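Local coordinates for alginate biosynthesis protein AlgX (Pseudomonas aeruginosa, PDB 4KNC), which takes part in the O-acetylation of the exopolysaccharide alginate and protects the polymer from degradation as it crosses the periplasm, at residues Q236-T242 with P291-E297; E175-K179 with D227-G233. Numbering follows the deposited sequence.

Interaction 1. Residues Q236-T242 with P291-E297; sequences QIALVGT and PKILIWE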
ATOM      1  N   GLN A 236      -1.902 -17.586  -8.958  1.00 41.63           N
ATOM      2  CA  GLN A 236      -3.159 -17.369  -8.251  1.00 30.46           C
ATOM      3  C   GLN A 236      -2.977 -16.469  -7.036  1.00 37.50           C
ATOM      4  O   GLN A 236      -3.930 -16.234  -6.285  1.00 37.71           O
ATOM      5  CB  GLN A 236      -3.725 -18.721  -7.803  1.00 36.54           C
ATOM      6  CG  GLN A 236      -4.096 -19.637  -8.961  1.00 48.52           C
ATOM      7  CD  GLN A 236      -5.195 -19.042  -9.815  1.00 54.60           C
ATOM      8  OE1 GLN A 236      -6.048 -18.309  -9.315  1.00 52.29           O
ATOM      9  NE2 GLN A 236      -5.170 -19.337 -11.112  1.00 60.11           N
ATOM     10  N   ILE A 237      -1.747 -15.987  -6.836  1.00 33.51           N
ATOM     11  CA  ILE A 237      -1.408 -15.133  -5.695  1.00 29.61           C
ATOM     12  C   ILE A 237      -0.737 -13.840  -6.171  1.00 31.44           C
ATOM     13  O   ILE A 237       0.212 -13.881  -6.947  1.00 32.89           O
ATOM     14  CB  ILE A 237      -0.463 -15.844  -4.697  1.00 28.93           C
ATOM     15  CG1 ILE A 237      -1.042 -17.204  -4.276  1.00 38.00           C
ATOM     16  CG2 ILE A 237      -0.227 -14.951  -3.482  1.00 28.45           C
ATOM     17  CD1 ILE A 237      -0.235 -17.911  -3.187  1.00 33.55           C
ATOM     18  N   ALA A 238      -1.245 -12.703  -5.704  1.00 34.79           N
ATOM     19  CA  ALA A 238      -0.745 -11.397  -6.106  1.00 32.70           C
ATOM     20  C   ALA A 238      -0.284 -10.632  -4.889  1.00 31.17           C
ATOM     21  O   ALA A 238      -0.874 -10.738  -3.817  1.00 37.60           O
ATOM     22  CB  ALA A 238      -1.830 -10.616  -6.826  1.00 37.58           C
ATOM     23  N   LEU A 239       0.779  -9.861  -5.067  1.00 30.60           N
ATOM     24  CA  LEU A 239       1.363  -9.086  -3.997  1.00 29.89           C
ATOM     25  C   LEU A 239       1.267  -7.611  -4.345  1.00 34.12           C
ATOM     26  O   LEU A 239       1.709  -7.184  -5.415  1.00 32.47           O
ATOM     27  CB  LEU A 239       2.828  -9.485  -3.814  1.00 30.85           C
ATOM     28  CG  LEU A 239       3.681  -8.670  -2.843  1.00 29.49           C
ATOM     29  CD1 LEU A 239       3.090  -8.662  -1.437  1.00 27.66           C
ATOM     30  CD2 LEU A 239       5.098  -9.216  -2.833  1.00 25.27           C
ATOM     31  N   VAL A 240       0.675  -6.833  -3.449  1.00 31.43           N
ATOM     32  CA  VAL A 240       0.665  -5.387  -3.606  1.00 32.60           C
ATOM     33  C   VAL A 240       1.353  -4.803  -2.382  1.00 35.17           C
ATOM     34  O   VAL A 240       1.203  -5.332  -1.278  1.00 32.30           O
ATOM     35  CB  VAL A 240      -0.762  -4.815  -3.817  1.00 31.65           C
ATOM     36  CG1 VAL A 240      -1.283  -5.229  -5.185  1.00 26.58           C
ATOM     37  CG2 VAL A 240      -1.720  -5.266  -2.709  1.00 26.11           C
ATOM     38  N   GLY A 241       2.141  -3.749  -2.580  1.00 31.55           N
ATOM     39  CA  GLY A 241       3.019  -3.286  -1.523  1.00 30.72           C
ATOM     40  C   GLY A 241       3.872  -2.089  -1.877  1.00 33.80           C
ATOM     41  O   GLY A 241       3.613  -1.399  -2.856  1.00 30.56           O
ATOM     42  N   THR A 242       4.896  -1.858  -1.063  1.00 30.76           N
ATOM     43  CA  THR A 242       5.724  -0.666  -1.156  1.00 31.77           C
ATOM     44  C   THR A 242       7.086  -1.012  -1.746  1.00 34.42           C
ATOM     45  O   THR A 242       7.278  -2.109  -2.282  1.00 33.49           O
ATOM     46  CB  THR A 242       5.956  -0.096   0.240  1.00 38.03           C
ATOM     47  OG1 THR A 242       6.749  -1.025   0.997  1.00 31.99           O
ATOM     48  CG2 THR A 242       4.606   0.131   0.950  1.00 32.57           C
ATOM     49  N   PRO A 291      -6.953 -12.938  -8.555  1.00 44.48           N
ATOM     50  CA  PRO A 291      -6.190 -13.901  -7.759  1.00 36.28           C
ATOM     51  C   PRO A 291      -7.092 -14.556  -6.734  1.00 39.64           C
ATOM     52  O   PRO A 291      -8.090 -13.953  -6.351  1.00 38.18           O
ATOM     53  CB  PRO A 291      -5.182 -13.015  -7.034  1.00 40.67           C
ATOM     54  CG  PRO A 291      -5.932 -11.707  -6.844  1.00 40.33           C
ATOM     55  CD  PRO A 291      -6.723 -11.546  -8.126  1.00 44.07           C
ATOM     56  N   LYS A 292      -6.745 -15.765  -6.301  1.00 33.16           N
ATOM     57  CA  LYS A 292      -7.416 -16.413  -5.180  1.00 30.54           C
ATOM     58  C   LYS A 292      -6.975 -15.736  -3.886  1.00 29.78           C
ATOM     59  O   LYS A 292      -7.731 -15.644  -2.921  1.00 32.02           O
ATOM     60  CB  LYS A 292      -7.018 -17.891  -5.125  1.00 35.10           C
ATOM     61  CG  LYS A 292      -7.322 -18.663  -6.394  1.00 49.82           C
ATOM     62  CD  LYS A 292      -8.807 -18.963  -6.500  1.00 56.35           C
ATOM     63  CE  LYS A 292      -9.138 -19.726  -7.774  1.00 63.80           C
ATOM     64  NZ  LYS A 292      -9.003 -18.858  -8.983  1.00 69.70           N
ATOM     65  N   ILE A 293      -5.729 -15.277  -3.874  1.00 30.67           N
ATOM     66  CA  ILE A 293      -5.139 -14.667  -2.689  1.00 34.93           C
ATOM     67  C   ILE A 293      -4.446 -13.343  -3.050  1.00 35.45           C
ATOM     68  O   ILE A 293      -3.700 -13.253  -4.031  1.00 35.12           O
ATOM     69  CB  ILE A 293      -4.121 -15.616  -1.994  1.00 32.02           C
ATOM     70  CG1 ILE A 293      -4.743 -16.989  -1.714  1.00 36.80           C
ATOM     71  CG2 ILE A 293      -3.579 -14.987  -0.701  1.00 29.02           C
ATOM     72  CD1 ILE A 293      -3.812 -17.944  -0.998  1.00 36.51           C
ATOM     73  N   LEU A 294      -4.723 -12.321  -2.257  1.00 29.99           N
ATOM     74  CA  LEU A 294      -4.114 -11.010  -2.425  1.00 36.37           C
ATOM     75  C   LEU A 294      -3.328 -10.689  -1.164  1.00 30.80           C
ATOM     76  O   LEU A 294      -3.899 -10.619  -0.071  1.00 29.06           O
ATOM     77  CB  LEU A 294      -5.199  -9.947  -2.652  1.00 30.52           C
ATOM     78  CG  LEU A 294      -4.758  -8.482  -2.796  1.00 35.42           C
ATOM     79  CD1 LEU A 294      -3.831  -8.305  -3.987  1.00 28.32           C
ATOM     80  CD2 LEU A 294      -5.979  -7.581  -2.936  1.00 37.60           C
ATOM     81  N   ILE A 295      -2.021 -10.519  -1.307  1.00 26.20           N
ATOM     82  CA  ILE A 295      -1.175 -10.149  -0.180  1.00 27.74           C
ATOM     83  C   ILE A 295      -0.890  -8.639  -0.197  1.00 30.91           C
ATOM     84  O   ILE A 295      -0.471  -8.088  -1.211  1.00 30.11           O
ATOM     85  CB  ILE A 295       0.167 -10.899  -0.236  1.00 33.63           C
ATOM     86  CG1 ILE A 295      -0.061 -12.410  -0.301  1.00 35.19           C
ATOM     87  CG2 ILE A 295       1.041 -10.551   0.969  1.00 24.90           C
ATOM     88  CD1 ILE A 295       1.209 -13.160  -0.622  1.00 33.75           C
ATOM     89  N   TRP A 296      -1.089  -7.978   0.934  1.00 27.68           N
ATOM     90  CA  TRP A 296      -0.998  -6.527   0.984  1.00 29.53           C
ATOM     91  C   TRP A 296      -0.024  -6.104   2.067  1.00 31.48           C
ATOM     92  O   TRP A 296      -0.271  -6.308   3.249  1.00 31.89           O
ATOM     93  CB  TRP A 296      -2.393  -5.933   1.224  1.00 26.43           C
ATOM     94  CG  TRP A 296      -2.471  -4.424   1.218  1.00 35.44           C
ATOM     95  CD1 TRP A 296      -1.517  -3.533   0.791  1.00 35.37           C
ATOM     96  CD2 TRP A 296      -3.570  -3.638   1.688  1.00 30.89           C
ATOM     97  NE1 TRP A 296      -1.973  -2.234   0.958  1.00 34.06           N
ATOM     98  CE2 TRP A 296      -3.222  -2.276   1.515  1.00 37.98           C
ATOM     99  CE3 TRP A 296      -4.808  -3.949   2.249  1.00 33.07           C
ATOM    100  CZ2 TRP A 296      -4.078  -1.238   1.878  1.00 39.78           C
ATOM    101  CZ3 TRP A 296      -5.662  -2.914   2.603  1.00 36.24           C
ATOM    102  CH2 TRP A 296      -5.293  -1.581   2.416  1.00 37.43           C
ATOM    103  N   GLU A 297       1.089  -5.509   1.642  1.00 28.38           N
ATOM    104  CA  GLU A 297       2.187  -5.162   2.535  1.00 28.77           C
ATOM    105  C   GLU A 297       2.333  -3.646   2.716  1.00 34.49           C
ATOM    106  O   GLU A 297       2.396  -2.897   1.738  1.00 34.26           O
ATOM    107  CB  GLU A 297       3.496  -5.759   2.003  1.00 23.78           C
ATOM    108  CG  GLU A 297       4.759  -5.191   2.661  1.00 24.88           C
ATOM    109  CD  GLU A 297       5.326  -3.957   1.919  1.00 35.78           C
ATOM    110  OE1 GLU A 297       5.515  -2.912   2.580  1.00 29.72           O
ATOM    111  OE2 GLU A 297       5.582  -4.028   0.691  1.00 37.41           O
TER
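Neighbouring parallel strands bond through alternate residues of their facing edges, and strands 237-240 and 293-297 of this SGNH hydrolase-like domain follow the rule. I293 N donates to Q236 O (3.2 Å), A238 N to I293 O (3.0 Å), I295 N to A238 O (2.8 Å), V240 N to I295 O (2.8 Å) and E297 N to V240 O (2.9 Å). Q236 O also accepts a weak bond from K292 N (2.9 Å), while CA-H...O contacts such as I237 CA to I293 O (3.4 Å) share acceptors the N-H groups already use. Outward-facing groups of I237 and L239 bond to L264, L239 also to N266, and G241 to V268; K292, just before its strand, bonds to E80. One face carries I237, L239, I293 and I295, with I237 CG2 3.7 Å from I295 CD1; the other carries A238, V240, L294 and W296, whose NE1 is bonded to F273 O. Side chains close both ends. K292 NZ donates to Q236 OE1 (3.0 Å), and the E297 carboxylate receives T242 N at OE2 (2.9 Å) and T242 OG1 at OE1 (2.8 Å); OE2 is also bonded to S245 OG, and T242 OG1 to N244 N. This buried carboxylate thus holds residues before and after S243, the inferred nucleophile, and links that part of the chain to strand 293-297.

Interaction 2. Residues E175-K179 with D227-G233; sequences EIPKK and DLFGDGG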
ATOM      1  N   GLU A 175      -5.288 -25.985  -4.082  1.00 42.58           N
ATOM      2  CA  GLU A 175      -5.551 -26.098  -5.517  1.00 44.52           C
ATOM      3  C   GLU A 175      -4.614 -25.223  -6.342  1.00 47.43           C
ATOM      4  O   GLU A 175      -4.472 -25.401  -7.554  1.00 47.50           O
ATOM      5  CB  GLU A 175      -7.012 -25.732  -5.824  1.00 52.81           C
ATOM      6  CG  GLU A 175      -8.001 -26.861  -5.574  1.00 72.80           C
ATOM      7  CD  GLU A 175      -7.961 -27.391  -4.146  1.00 86.76           C
ATOM      8  OE1 GLU A 175      -7.879 -26.573  -3.202  1.00 87.89           O
ATOM      9  OE2 GLU A 175      -8.005 -28.629  -3.972  1.00 95.36           O
ATOM     10  N   ILE A 176      -3.990 -24.260  -5.683  1.00 43.91           N
ATOM     11  CA  ILE A 176      -3.037 -23.383  -6.353  1.00 48.47           C
ATOM     12  C   ILE A 176      -1.901 -24.231  -6.934  1.00 43.80           C
ATOM     13  O   ILE A 176      -1.451 -25.171  -6.291  1.00 41.41           O
ATOM     14  CB  ILE A 176      -2.540 -22.297  -5.367  1.00 40.04           C
ATOM     15  CG1 ILE A 176      -3.713 -21.374  -5.010  1.00 37.26           C
ATOM     16  CG2 ILE A 176      -1.374 -21.503  -5.938  1.00 37.30           C
ATOM     17  CD1 ILE A 176      -3.384 -20.265  -4.035  1.00 34.61           C
ATOM     18  N   PRO A 177      -1.480 -23.935  -8.178  1.00 54.44           N
ATOM     19  CA  PRO A 177      -0.358 -24.647  -8.807  1.00 56.48           C
ATOM     20  C   PRO A 177       0.882 -24.588  -7.926  1.00 56.24           C
ATOM     21  O   PRO A 177       1.202 -23.518  -7.408  1.00 51.26           O
ATOM     22  CB  PRO A 177      -0.080 -23.836 -10.078  1.00 49.23           C
ATOM     23  CG  PRO A 177      -1.294 -23.073 -10.351  1.00 49.63           C
ATOM     24  CD  PRO A 177      -2.027 -22.879  -9.048  1.00 55.22           C
ATOM     25  N   LYS A 178       1.562 -25.716  -7.765  1.00 50.43           N
ATOM     26  CA  LYS A 178       2.757 -25.779  -6.936  1.00 50.00           C
ATOM     27  C   LYS A 178       3.998 -25.953  -7.808  1.00 53.10           C
ATOM     28  O   LYS A 178       3.959 -26.646  -8.826  1.00 53.81           O
ATOM     29  CB  LYS A 178       2.644 -26.928  -5.930  1.00 51.16           C
ATOM     30  CG  LYS A 178       1.415 -26.846  -5.041  1.00 55.09           C
ATOM     31  CD  LYS A 178       1.253 -25.446  -4.458  1.00 64.85           C
ATOM     32  CE  LYS A 178       0.160 -25.400  -3.402  1.00 59.53           C
ATOM     33  NZ  LYS A 178      -1.187 -25.413  -4.004  1.00 61.03           N
ATOM     34  N   LYS A 179       5.090 -25.302  -7.416  1.00 47.51           N
ATOM     35  CA  LYS A 179       6.372 -25.414  -8.113  1.00 50.99           C
ATOM     36  C   LYS A 179       7.480 -25.429  -7.074  1.00 46.15           C
ATOM     37  O   LYS A 179       7.247 -25.122  -5.910  1.00 50.90           O
ATOM     38  CB  LYS A 179       6.597 -24.219  -9.049  1.00 58.35           C
ATOM     39  CG  LYS A 179       5.404 -23.842  -9.912  1.00 63.82           C
ATOM     40  CD  LYS A 179       5.498 -22.409 -10.415  1.00 65.35           C
ATOM     41  CE  LYS A 179       6.493 -22.267 -11.548  1.00 60.10           C
ATOM     42  NZ  LYS A 179       5.792 -21.945 -12.821  1.00 62.89           N
ATOM     43  N   ASP A 227       0.936 -31.206  -9.953  1.00 67.94           N
ATOM     44  CA  ASP A 227       0.572 -30.093  -9.081  1.00 69.73           C
ATOM     45  C   ASP A 227       0.809 -28.735  -9.746  1.00 57.71           C
ATOM     46  O   ASP A 227       0.289 -27.724  -9.291  1.00 54.70           O
ATOM     47  CB  ASP A 227       1.342 -30.175  -7.761  1.00 79.68           C
ATOM     48  CG  ASP A 227       1.052 -31.452  -6.999  1.00 87.86           C
ATOM     49  OD1 ASP A 227      -0.022 -32.053  -7.230  1.00 89.86           O
ATOM     50  OD2 ASP A 227       1.897 -31.854  -6.169  1.00 91.23           O
ATOM     51  N   LEU A 228       1.584 -28.732 -10.831  1.00 57.50           N
ATOM     52  CA  LEU A 228       1.844 -27.534 -11.627  1.00 59.34           C
ATOM     53  C   LEU A 228       0.578 -27.016 -12.333  1.00 62.20           C
ATOM     54  O   LEU A 228       0.530 -25.854 -12.785  1.00 51.86           O
ATOM     55  CB  LEU A 228       2.954 -27.823 -12.654  1.00 61.67           C
ATOM     56  CG  LEU A 228       3.528 -26.675 -13.491  1.00 64.62           C
ATOM     57  CD1 LEU A 228       4.005 -25.541 -12.599  1.00 64.41           C
ATOM     58  CD2 LEU A 228       4.664 -27.146 -14.391  1.00 60.20           C
ATOM     59  N   PHE A 229      -0.451 -27.866 -12.405  1.00 51.59           N
ATOM     60  CA  PHE A 229      -1.644 -27.566 -13.210  1.00 55.87           C
ATOM     61  C   PHE A 229      -2.973 -27.351 -12.469  1.00 53.10           C
ATOM     62  O   PHE A 229      -4.030 -27.217 -13.100  1.00 55.35           O
ATOM     63  CB  PHE A 229      -1.786 -28.598 -14.325  1.00 54.65           C
ATOM     64  CG  PHE A 229      -0.678 -28.518 -15.330  1.00 63.96           C
ATOM     65  CD1 PHE A 229       0.491 -29.239 -15.151  1.00 66.45           C
ATOM     66  CD2 PHE A 229      -0.784 -27.673 -16.422  1.00 67.02           C
ATOM     67  CE1 PHE A 229       1.516 -29.150 -16.062  1.00 67.96           C
ATOM     68  CE2 PHE A 229       0.237 -27.578 -17.336  1.00 67.71           C
ATOM     69  CZ  PHE A 229       1.390 -28.318 -17.153  1.00 70.27           C
ATOM     70  N   GLY A 230      -2.910 -27.294 -11.141  1.00 47.61           N
ATOM     71  CA  GLY A 230      -4.056 -26.895 -10.341  1.00 51.49           C
ATOM     72  C   GLY A 230      -4.528 -25.527 -10.792  1.00 55.79           C
ATOM     73  O   GLY A 230      -3.708 -24.678 -11.161  1.00 59.21           O
ATOM     74  N   ASP A 231      -5.844 -25.317 -10.791  1.00 51.57           N
ATOM     75  CA  ASP A 231      -6.430 -24.075 -11.304  1.00 60.59           C
ATOM     76  C   ASP A 231      -5.941 -23.750 -12.719  1.00 61.07           C
ATOM     77  O   ASP A 231      -5.771 -22.583 -13.072  1.00 57.44           O
ATOM     78  CB  ASP A 231      -6.150 -22.892 -10.363  1.00 59.56           C
ATOM     79  CG  ASP A 231      -6.889 -23.009  -9.036  1.00 67.16           C
ATOM     80  OD1 ASP A 231      -7.884 -23.766  -8.975  1.00 67.98           O
ATOM     81  OD2 ASP A 231      -6.482 -22.338  -8.059  1.00 62.76           O
ATOM     82  N   GLY A 232      -5.700 -24.786 -13.519  1.00 64.06           N
ATOM     83  CA  GLY A 232      -5.296 -24.583 -14.899  1.00 64.73           C
ATOM     84  C   GLY A 232      -3.872 -24.081 -15.068  1.00 57.84           C
ATOM     85  O   GLY A 232      -3.470 -23.733 -16.170  1.00 57.17           O
ATOM     86  N   GLY A 233      -3.105 -24.035 -13.982  1.00 60.42           N
ATOM     87  CA  GLY A 233      -1.698 -23.682 -14.084  1.00 57.65           C
ATOM     88  C   GLY A 233      -1.342 -22.206 -13.932  1.00 61.05           C
ATOM     89  O   GLY A 233      -0.172 -21.864 -13.705  1.00 58.79           O
TER
HETATM   90  O   HOH W   1      -1.917 -27.713  -7.438  1.00 50.32           O
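A loop-to-loop contact at the surface of the SGNH hydrolase-like domain shows how two irregular segments can be joined with very little regular bonding. The segment 175-179 and the glycine-rich turn 227-233 share one direct hydrogen bond, from K178 N to D227 O (2.8 Å). A water lies within hydrogen-bonding distance of I176 O (2.8 Å) and D227 O (2.9 Å) and can bridge them. P177 buries more surface than any other residue here, its ring lying over the turn: CG is 3.0 Å from G230 O and 3.7 Å from G233 C, and CB is 3.4 Å from L228 O. Close backbone approach depends on glycine, since E175 O sits 3.2 Å from G230 CA, where a CB would clash. Beyond the proline, K179 CG packs on L228 CD1 at 3.5 Å. K178 turns its amino group back to I176 O, a very short 2.3 Å from NZ, and makes a cation-pi contact with F173. Along the chain, 175-179 leads from helix 153-169 into strand 180-191, whereas 227-233 follows strand 210-220 and runs toward strand 237-240; the contact brings these two connections together at the periphery of the domain.

Both contacts belong to the SGNH hydrolase-like domain, with centres about 17 Å apart, one buried in the central parallel sheet and the other at the surface. They follow in series: interaction 2 closes at G233, and a few residues later Q236 opens interaction 1 by leading into strand 237-240. They also meet in space, at the end of the sheet remote from T242. There Q236 CG lies 3.7 Å from D231 OD2 and 3.8 Å from P177 CD, and I293 CD1 packs 3.8 Å from I176 CD1. The peripheral loops thus cover the entry to the strand pair, while its far end delivers the chain to the probable catalytic nucleophile, S243.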